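Local coordinates for uncharacterized protein (Kribbella flavida, PDB 5EVH) that is of unknown function but carries a SnoaL-like domain of the NTF2 superfamily, whose members often bind or convert small molecules in a cone-shaped pocket, at residues F24-A27 against M28-V31; D48-R51 against A52-E55; I109-R112 against T113-E116. All coordinates share one frame; numbering follows the deposited sequence. Where two conformers were deposited one is given.

The three contacts follow one another along the chain, each where a helix ends, runs on or begins in an NTF2-like alpha+beta fold. Contact 1 ends helix 24-28 ahead of strand 31-32, contact 2 lies within helix 47-58, and contact 3 starts the final helix 113-124 just after strand 102-109. Contacts 1 and 2 have centres about 11 Å apart and touch: Asp25 forms a salt bridge with Arg51, and Phe24 and Ala27 pack on helix 47-58. Contact 3 lies on the opposite side of the chain's centre from contact 1, their centres about 25 Å apart. Contacts 1 and 2 thus join two helices within one chain, while contact 3 takes part in the subunit interface.

Contact 1 (F24-A27 against M28-V31); sequences FDTA and MRHV
Helix 24-28 of this NTF2-like domain runs out into a type I beta turn, Met28 to Val31, and the carbonyls of Phe24 to Ala27 mark where the helical bonding changes. Phe24 O still receives a regular i to i+4 bond from Met28 N, 2.9 Å long. One residue on, Arg29 N divides itself between Asp25 O and Thr26 O, weakly in both cases. The change is complete at Ala27 O, which takes His30 N at 2.9 Å, an i to i+3 bond with an N-H...O angle of 157°.

The side chains follow this tightening. Met28, a selenomethionine, sets CG beside its own backbone N (chi1 -69°), which lays CG against Phe24 O at 3.2 Å. The extended Arg29 chain starts beside Thr26 O, and its guanidinium finishes with Thr26 CG2 above one face, near the rim. The His30 ring folds back toward the helix end, with Ala27 O at its edge, and also touches Ala14 of helix 7-20. With an alanine in place of His30 the ring is gone, and a gap would probably open between the helix end and Ala14, with Thr26 O losing the ring carbon beside it. Within the ring, the atom nearest Thr26 O is His30 CD2, 3.5 Å away.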
ATOM      1  N   PHE A  24     -17.352  -1.851  15.555  1.00 29.91           N
ATOM      2  CA  PHE A  24     -17.016  -3.038  14.768  1.00 28.28           C
ATOM      3  C   PHE A  24     -18.219  -3.787  14.268  1.00 33.19           C
ATOM      4  O   PHE A  24     -18.157  -4.399  13.197  1.00 35.26           O
ATOM      5  CB  PHE A  24     -16.216  -4.027  15.596  1.00 40.58           C
ATOM      6  CG  PHE A  24     -15.047  -3.437  16.152  1.00 35.44           C
ATOM      7  CD1 PHE A  24     -14.085  -2.965  15.293  1.00 35.55           C
ATOM      8  CD2 PHE A  24     -14.895  -3.322  17.552  1.00 44.79           C
ATOM      9  CE1 PHE A  24     -12.966  -2.352  15.838  1.00 48.64           C
ATOM     10  CE2 PHE A  24     -13.763  -2.731  18.133  1.00 49.31           C
ATOM     11  CZ  PHE A  24     -12.794  -2.223  17.285  1.00 49.19           C
ATOM     12  N   ASP A  25     -19.258  -3.885  15.082  1.00 26.30           N
ATOM     13  CA  ASP A  25     -20.465  -4.510  14.586  1.00 30.89           C
ATOM     14  C   ASP A  25     -20.916  -3.820  13.320  1.00 27.21           C
ATOM     15  O   ASP A  25     -21.336  -4.489  12.368  1.00 24.72           O
ATOM     16  CB  ASP A  25     -21.553  -4.464  15.641  1.00 36.21           C
ATOM     17  CG  ASP A  25     -21.263  -5.427  16.821  1.00 48.35           C
ATOM     18  OD1 ASP A  25     -20.290  -6.234  16.724  1.00 50.25           O
ATOM     19  OD2 ASP A  25     -22.024  -5.358  17.813  1.00 51.43           O
ATOM     20  N   THR A  26     -20.748  -2.483  13.254  1.00 26.23           N
ATOM     21  CA  THR A  26     -21.149  -1.764  12.044  1.00 22.58           C
ATOM     22  C   THR A  26     -20.201  -2.071  10.897  1.00 18.19           C
ATOM     23  O   THR A  26     -20.649  -2.345   9.771  1.00 19.73           O
ATOM     24  CB  THR A  26     -21.203  -0.253  12.317  1.00 19.79           C
ATOM     25  OG1 THR A  26     -22.166  -0.050  13.374  1.00 20.79           O
ATOM     26  CG2 THR A  26     -21.634   0.554  11.051  1.00 19.36           C
ATOM     27  N   ALA A  27     -18.889  -2.066  11.164  1.00 16.86           N
ATOM     28  CA  ALA A  27     -17.916  -2.379  10.114  1.00 16.46           C
ATOM     29  C   ALA A  27     -18.156  -3.760   9.530  1.00 19.74           C
ATOM     30  O   ALA A  27     -18.103  -3.937   8.300  1.00 18.07           O
ATOM     31  CB  ALA A  27     -16.481  -2.275  10.672  1.00 18.78           C
HETATM   32  N   MSE A  28     -18.518  -4.732  10.385  1.00 21.11           N
HETATM   33  CA  MSE A  28     -18.683  -6.110   9.940  1.00 24.91           C
HETATM   34  C   MSE A  28     -19.940  -6.286   9.111  1.00 27.89           C
HETATM   35  O   MSE A  28     -20.059  -7.276   8.396  1.00 26.80           O
HETATM   36  CB  MSE A  28     -18.690  -7.062  11.140  1.00 23.78           C
HETATM   37  CG  MSE A  28     -17.315  -7.177  11.825  1.00 23.94           C
HETATM   38 SE   MSE A  28     -15.863  -7.806  10.686  0.57 25.56          SE
HETATM   39  CE  MSE A  28     -16.652  -9.499  10.262  1.00 28.22           C
ATOM     40  N   ARG A  29     -20.881  -5.339   9.190  1.00 20.14           N
ATOM     41  CA  ARG A  29     -21.992  -5.349   8.246  1.00 23.13           C
ATOM     42  C   ARG A  29     -21.510  -5.334   6.822  1.00 23.33           C
ATOM     43  O   ARG A  29     -22.272  -5.696   5.919  1.00 22.80           O
ATOM     44  CB  ARG A  29     -22.903  -4.102   8.381  1.00 28.02           C
ATOM     45  CG  ARG A  29     -23.668  -3.916   9.638  1.00 39.48           C
ATOM     46  CD  ARG A  29     -24.530  -2.609   9.471  1.00 35.22           C
ATOM     47  NE  ARG A  29     -25.225  -2.330  10.712  1.00 35.61           N
ATOM     48  CZ  ARG A  29     -25.777  -1.166  11.004  1.00 29.21           C
ATOM     49  NH1 ARG A  29     -25.724  -0.125  10.121  1.00 24.93           N
ATOM     50  NH2 ARG A  29     -26.366  -1.034  12.173  1.00 34.68           N
ATOM     51  N   HIS A  30     -20.330  -4.745   6.577  1.00 18.15           N
ATOM     52  CA  HIS A  30     -19.869  -4.573   5.223  1.00 16.11           C
ATOM     53  C   HIS A  30     -18.925  -5.673   4.787  1.00 21.10           C
ATOM     54  O   HIS A  30     -18.342  -5.554   3.712  1.00 23.91           O
ATOM     55  CB  HIS A  30     -19.155  -3.228   5.106  1.00 13.63           C
ATOM     56  CG  HIS A  30     -20.041  -2.070   5.391  1.00 19.24           C
ATOM     57  ND1 HIS A  30     -20.929  -1.573   4.449  1.00 25.71           N
ATOM     58  CD2 HIS A  30     -20.177  -1.296   6.500  1.00 20.84           C
ATOM     59  CE1 HIS A  30     -21.558  -0.518   4.961  1.00 28.04           C
ATOM     60  NE2 HIS A  30     -21.126  -0.327   6.204  1.00 20.78           N
ATOM     61  N   VAL A  31     -18.778  -6.732   5.580  1.00 19.00           N
ATOM     62  CA  VAL A  31     -17.819  -7.812   5.323  1.00 19.34           C
ATOM     63  C   VAL A  31     -18.578  -9.077   4.923  1.00 22.89           C
ATOM     64  O   VAL A  31     -19.482  -9.521   5.650  1.00 23.32           O
ATOM     65  CB  VAL A  31     -16.971  -8.082   6.572  1.00 17.58           C
ATOM     66  CG1 VAL A  31     -16.091  -9.375   6.373  1.00 16.92           C
ATOM     67  CG2 VAL A  31     -16.100  -6.841   6.884  1.00 16.99           C
TER

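Contact 2 (D48-R51 against A52-E55); sequences DAFR and AFME
Three flat groups on helix 47-58 of the NTF2-like fold each meet a neighbour about one turn away. The Phe50 ring has Met54 CB over one face, and Phe53 CD2 approaches it obliquely, 4.3 Å from Phe50 CE1. At the edge of the Phe53 ring lies the carbonyl oxygen of Phe50. The guanidinium of Arg51 receives Glu55 OE1 at its edge, almost exactly in its plane.

Phe50 points its ring to the inner side of the helix, where Ile35 and Cys37 of strand 35-39 and Tyr15 of helix 7-20 also meet it. Met54, a selenomethionine modelled in two conformers, crosses the Phe50 side chain at about a right angle in the one described; its CG stands between the backbone N and the carbonyl carbon (chi1 61°), bringing it 3.9 Å from Phe50 CE2. The Phe53 ring turns to Ala39 and Ile44, with a glycerol, probably from the crystallisation liquor, about 4 Å away.

The backbone underneath is regular helix, with Met54 N giving a straight 2.8 Å bond to Phe50 O. Phe53 N also bonds there, so that one oxygen serves two donors.

Facing helix 24-28, where both touch Phe24, Arg51 and Glu55 run side by side, an i to i+4 salt bridge. Both chains leave with CG opposite the backbone N and stay extended, which brings their ends level. Asp25 takes Arg51 NH1, and Arg59 takes Glu55 OE2, so the pair belongs to a longer run of alternating charges; such neighbours would probably steady both ions. The guanidinium grips a single oxygen side-on: Arg51 NE reaches Glu55 OE1 at 2.9 Å, nearly along the C-O axis, and Arg51 NH2 reaches the same OE1 at 3.1 Å from above the carboxylate plane.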
ATOM      1  N   ASP A  48     -15.102 -14.568  10.655  1.00 28.74           N
ATOM      2  CA  ASP A  48     -14.625 -14.747  12.034  1.00 33.52           C
ATOM      3  C   ASP A  48     -13.120 -14.493  12.171  1.00 36.10           C
ATOM      4  O   ASP A  48     -12.667 -13.783  13.091  1.00 32.35           O
ATOM      5  CB  ASP A  48     -14.946 -16.156  12.537  1.00 43.07           C
ATOM      6  CG  ASP A  48     -16.422 -16.336  12.862  1.00 51.02           C
ATOM      7  OD1 ASP A  48     -17.115 -15.312  13.026  1.00 49.69           O
ATOM      8  OD2 ASP A  48     -16.883 -17.498  12.959  1.00 56.70           O
ATOM      9  N   ALA A  49     -12.314 -15.165  11.339  1.00 28.76           N
ATOM     10  CA  ALA A  49     -10.877 -14.906  11.356  1.00 29.50           C
ATOM     11  C   ALA A  49     -10.595 -13.447  10.981  1.00 31.69           C
ATOM     12  O   ALA A  49      -9.668 -12.817  11.519  1.00 29.56           O
ATOM     13  CB  ALA A  49     -10.157 -15.857  10.397  1.00 26.32           C
ATOM     14  N   PHE A  50     -11.370 -12.890  10.054  1.00 21.87           N
ATOM     15  CA  PHE A  50     -11.088 -11.504   9.686  1.00 20.73           C
ATOM     16  C   PHE A  50     -11.292 -10.589  10.901  1.00 23.89           C
ATOM     17  O   PHE A  50     -10.473  -9.707  11.187  1.00 21.44           O
ATOM     18  CB  PHE A  50     -11.990 -11.069   8.515  1.00 20.02           C
ATOM     19  CG  PHE A  50     -11.699  -9.690   8.035  1.00 18.92           C
ATOM     20  CD1 PHE A  50     -10.521  -9.425   7.335  1.00 18.28           C
ATOM     21  CD2 PHE A  50     -12.587  -8.633   8.305  1.00 20.32           C
ATOM     22  CE1 PHE A  50     -10.217  -8.121   6.903  1.00 19.71           C
ATOM     23  CE2 PHE A  50     -12.292  -7.354   7.906  1.00 19.13           C
ATOM     24  CZ  PHE A  50     -11.123  -7.059   7.186  1.00 19.57           C
ATOM     25  N   ARG A  51     -12.405 -10.775  11.603  1.00 25.56           N
ATOM     26  CA  ARG A  51     -12.684  -9.971  12.786  1.00 28.03           C
ATOM     27  C   ARG A  51     -11.578 -10.106  13.823  1.00 29.39           C
ATOM     28  O   ARG A  51     -11.121  -9.107  14.396  1.00 27.25           O
ATOM     29  CB  ARG A  51     -14.032 -10.377  13.354  1.00 28.15           C
ATOM     30  CG  ARG A  51     -14.334  -9.695  14.647  1.00 36.69           C
ATOM     31  CD  ARG A  51     -15.818  -9.540  14.877  1.00 43.08           C
ATOM     32  NE  ARG A  51     -15.931  -8.505  15.904  1.00 49.75           N
ATOM     33  CZ  ARG A  51     -17.038  -7.862  16.204  1.00 40.03           C
ATOM     34  NH1 ARG A  51     -18.130  -8.153  15.522  1.00 35.25           N
ATOM     35  NH2 ARG A  51     -17.029  -6.932  17.172  1.00 43.98           N
ATOM     36  N   ALA A  52     -11.102 -11.331  14.052  1.00 25.36           N
ATOM     37  CA  ALA A  52     -10.032 -11.530  15.010  1.00 29.07           C
ATOM     38  C   ALA A  52      -8.757 -10.797  14.607  1.00 31.36           C
ATOM     39  O   ALA A  52      -7.943 -10.507  15.474  1.00 36.05           O
ATOM     40  CB  ALA A  52      -9.773 -13.047  15.206  1.00 29.86           C
ATOM     41  N   PHE A  53      -8.556 -10.481  13.318  1.00 27.36           N
ATOM     42  CA  PHE A  53      -7.398  -9.703  12.854  1.00 24.26           C
ATOM     43  C   PHE A  53      -7.676  -8.191  12.917  1.00 23.95           C
ATOM     44  O   PHE A  53      -6.861  -7.423  13.443  1.00 26.89           O
ATOM     45  CB  PHE A  53      -7.021 -10.163  11.429  1.00 24.66           C
ATOM     46  CG  PHE A  53      -6.240  -9.164  10.633  1.00 28.98           C
ATOM     47  CD1 PHE A  53      -4.920  -8.937  10.887  1.00 32.74           C
ATOM     48  CD2 PHE A  53      -6.828  -8.480   9.591  1.00 34.57           C
ATOM     49  CE1 PHE A  53      -4.195  -7.977  10.134  1.00 30.50           C
ATOM     50  CE2 PHE A  53      -6.110  -7.546   8.828  1.00 34.08           C
ATOM     51  CZ  PHE A  53      -4.794  -7.310   9.100  1.00 32.68           C
HETATM   52  N   MSE A  54      -8.836  -7.755  12.406  0.58 23.79           N
HETATM   53  CA  MSE A  54      -9.123  -6.307  12.239  0.58 23.53           C
HETATM   54  C   MSE A  54      -9.343  -5.650  13.593  0.58 21.73           C
HETATM   55  O   MSE A  54      -8.861  -4.534  13.851  0.58 18.84           O
HETATM   56  CB  MSE A  54     -10.353  -6.022  11.307  0.58 19.08           C
HETATM   57  CG  MSE A  54     -11.739  -6.566  11.735  0.58 21.98           C
HETATM   58 SE   MSE A  54     -13.013  -5.444  12.854  0.58 35.67          SE
HETATM   59  CE  MSE A  54     -13.965  -4.488  11.420  0.58 28.08           C
ATOM     60  N   GLU A  55     -10.065  -6.333  14.471  1.00 20.10           N
ATOM     61  CA  GLU A  55     -10.435  -5.675  15.723  1.00 20.55           C
ATOM     62  C   GLU A  55      -9.212  -5.246  16.544  1.00 20.66           C
ATOM     63  O   GLU A  55      -9.145  -4.064  16.919  1.00 20.21           O
ATOM     64  CB  GLU A  55     -11.389  -6.578  16.533  1.00 26.59           C
ATOM     65  CG  GLU A  55     -12.043  -5.795  17.598  1.00 40.27           C
ATOM     66  CD  GLU A  55     -13.268  -6.484  18.253  1.00 50.02           C
ATOM     67  OE1 GLU A  55     -13.975  -7.321  17.632  1.00 48.79           O
ATOM     68  OE2 GLU A  55     -13.523  -6.132  19.416  1.00 55.61           O
TER

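Contact 3 (I109-R112 against T113-E116); sequences IFDR and TPFE
Polar contacts between Asp111 and Thr113 open helix 113-124. The backbone N of Thr113 donates to Asp111 OD1 at 3.0 Å with an N-H...O angle of 162°, coming down on the oxygen from well above the carboxylate plane. Asp111 holds CG opposite its backbone N (chi1 -180°), which turns the carboxylate toward Thr113 N. In the conformer described, Thr113 OG1 is 3.1 Å from Asp111 OD1, a bond that stays doubtful.

The first helical backbone bond is made by Arg112 O. Glu116 N approaches it at 3.1 Å with a nearly straight angle of 173°, the i to i+4 geometry of a true helix, and Phe115 N adds only a weak bond to that oxygen. Pro114 has no N-H to give, which costs nothing in the first turn, where N-H groups have no helical carbonyl four residues back to pair with.

Carbon contacts complete the turn. Pro114 CD comes to 3.4 Å from Asp111 O and 3.5 Å from Asp111 OD2, the proline ring crossing the aspartate side chain at about a right angle. The Phe115 ring presents its edge to two carbonyl oxygens, those of Asp111 and Arg112, with CD2 3.9 Å from Asp111 O.

Charge extends the contact into the dimer. Asp111 OD2 forms a salt bridge with Arg112 NE of the second subunit, and Arg112 NE makes the matching bridge to Asp111 OD2 of the second subunit. The OD1 atoms of the two Asp111 residues, one from each subunit, lie near each other, a closeness that the paired arginines probably help to offset. Asp111 thus makes an Asx turn capping the N-terminal end of a helix, built into the subunit interface of an NTF2-like dimer.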
ATOM      1  N   ILE A 109      -1.736  -3.661   2.589  1.00  8.94           N
ATOM      2  CA  ILE A 109      -0.263  -3.563   2.611  1.00  9.06           C
ATOM      3  C   ILE A 109       0.105  -2.526   3.658  1.00 13.55           C
ATOM      4  O   ILE A 109      -0.395  -1.404   3.609  1.00 10.24           O
ATOM      5  CB  ILE A 109       0.302  -3.131   1.240  1.00  8.97           C
ATOM      6  CG1 ILE A 109      -0.185  -4.095   0.159  1.00 10.35           C
ATOM      7  CG2 ILE A 109       1.840  -3.126   1.360  1.00  9.31           C
ATOM      8  CD1 ILE A 109       0.325  -3.686  -1.296  1.00 10.98           C
ATOM      9  N   PHE A 110       0.998  -2.886   4.577  1.00 11.44           N
ATOM     10  CA  PHE A 110       1.646  -1.906   5.427  1.00 11.97           C
ATOM     11  C   PHE A 110       2.977  -2.495   5.877  1.00 16.53           C
ATOM     12  O   PHE A 110       3.231  -3.708   5.747  1.00 15.49           O
ATOM     13  CB  PHE A 110       0.801  -1.535   6.647  1.00 14.07           C
ATOM     14  CG  PHE A 110       0.402  -2.710   7.487  1.00 18.27           C
ATOM     15  CD1 PHE A 110      -0.823  -3.345   7.256  1.00 20.20           C
ATOM     16  CD2 PHE A 110       1.236  -3.175   8.489  1.00 22.07           C
ATOM     17  CE1 PHE A 110      -1.210  -4.470   8.072  1.00 23.85           C
ATOM     18  CE2 PHE A 110       0.885  -4.286   9.302  1.00 24.95           C
ATOM     19  CZ  PHE A 110      -0.325  -4.942   9.078  1.00 24.05           C
ATOM     20  N   ASP A 111       3.843  -1.630   6.367  1.00 13.54           N
ATOM     21  CA  ASP A 111       5.213  -2.025   6.698  1.00 14.35           C
ATOM     22  C   ASP A 111       5.198  -2.455   8.165  1.00 19.24           C
ATOM     23  O   ASP A 111       4.916  -1.633   9.057  1.00 16.03           O
ATOM     24  CB  ASP A 111       6.159  -0.851   6.488  1.00 12.34           C
ATOM     25  CG  ASP A 111       7.609  -1.194   6.810  1.00 15.10           C
ATOM     26  OD1 ASP A 111       7.945  -2.421   6.920  1.00 17.87           O
ATOM     27  OD2 ASP A 111       8.440  -0.244   6.925  1.00 22.81           O
ATOM     28  N   ARG A 112       5.440  -3.743   8.418  1.00 13.10           N
ATOM     29  CA  ARG A 112       5.530  -4.247   9.801  1.00 19.36           C
ATOM     30  C   ARG A 112       6.831  -3.861  10.521  1.00 22.08           C
ATOM     31  O   ARG A 112       6.887  -3.941  11.766  1.00 20.61           O
ATOM     32  CB  ARG A 112       5.361  -5.786   9.817  1.00 18.02           C
ATOM     33  CG  ARG A 112       3.926  -6.258   9.348  1.00 19.69           C
ATOM     34  CD  ARG A 112       3.804  -7.821   9.386  1.00 19.87           C
ATOM     35  NE  ARG A 112       4.607  -8.379   8.293  1.00 18.07           N
ATOM     36  CZ  ARG A 112       5.015  -9.631   8.220  1.00 26.92           C
ATOM     37  NH1 ARG A 112       4.714 -10.485   9.202  1.00 26.53           N
ATOM     38  NH2 ARG A 112       5.727 -10.015   7.177  1.00 24.43           N
ATOM     39  N   THR A 113       7.863  -3.437   9.788  0.71 22.37           N
ATOM     40  CA  THR A 113       9.173  -3.258  10.413  0.71 23.69           C
ATOM     41  C   THR A 113       9.127  -2.318  11.608  0.71 24.38           C
ATOM     42  O   THR A 113       9.664  -2.686  12.673  0.71 26.01           O
ATOM     43  CB  THR A 113      10.193  -2.817   9.351  0.71 23.24           C
ATOM     44  OG1 THR A 113      10.309  -3.875   8.394  0.71 23.23           O
ATOM     45  CG2 THR A 113      11.588  -2.567   9.955  0.71 24.74           C
ATOM     46  N   PRO A 114       8.508  -1.140  11.525  1.00 23.47           N
ATOM     47  CA  PRO A 114       8.559  -0.214  12.657  1.00 24.57           C
ATOM     48  C   PRO A 114       7.982  -0.812  13.915  1.00 26.01           C
ATOM     49  O   PRO A 114       8.476  -0.528  15.021  1.00 30.71           O
ATOM     50  CB  PRO A 114       7.711   0.993  12.163  1.00 27.89           C
ATOM     51  CG  PRO A 114       7.861   0.957  10.694  1.00 28.31           C
ATOM     52  CD  PRO A 114       7.816  -0.538  10.373  1.00 21.63           C
ATOM     53  N   PHE A 115       6.935  -1.633  13.782  1.00 25.70           N
ATOM     54  CA  PHE A 115       6.330  -2.257  14.953  1.00 27.43           C
ATOM     55  C   PHE A 115       7.291  -3.262  15.573  1.00 31.93           C
ATOM     56  O   PHE A 115       7.584  -3.211  16.780  1.00 30.84           O
ATOM     57  CB  PHE A 115       5.004  -2.901  14.571  1.00 26.92           C
ATOM     58  CG  PHE A 115       3.964  -1.911  14.103  1.00 25.59           C
ATOM     59  CD1 PHE A 115       3.114  -1.267  15.046  1.00 26.80           C
ATOM     60  CD2 PHE A 115       3.855  -1.561  12.758  1.00 23.40           C
ATOM     61  CE1 PHE A 115       2.142  -0.353  14.642  1.00 25.83           C
ATOM     62  CE2 PHE A 115       2.883  -0.670  12.336  1.00 24.87           C
ATOM     63  CZ  PHE A 115       2.026  -0.022  13.279  1.00 23.47           C
ATOM     64  N   GLU A 116       7.844  -4.139  14.740  1.00 31.21           N
ATOM     65  CA  GLU A 116       8.808  -5.118  15.228  1.00 35.40           C
ATOM     66  C   GLU A 116      10.009  -4.437  15.890  1.00 36.65           C
ATOM     67  O   GLU A 116      10.485  -4.884  16.943  1.00 40.71           O
ATOM     68  CB  GLU A 116       9.212  -5.990  14.034  1.00 36.39           C
ATOM     69  CG  GLU A 116      10.222  -7.094  14.335  1.00 66.41           C
ATOM     70  CD  GLU A 116      10.503  -7.914  13.056  1.00 86.27           C
ATOM     71  OE1 GLU A 116       9.673  -7.788  12.095  1.00 89.13           O
ATOM     72  OE2 GLU A 116      11.543  -8.640  12.996  1.00 92.84           O
TER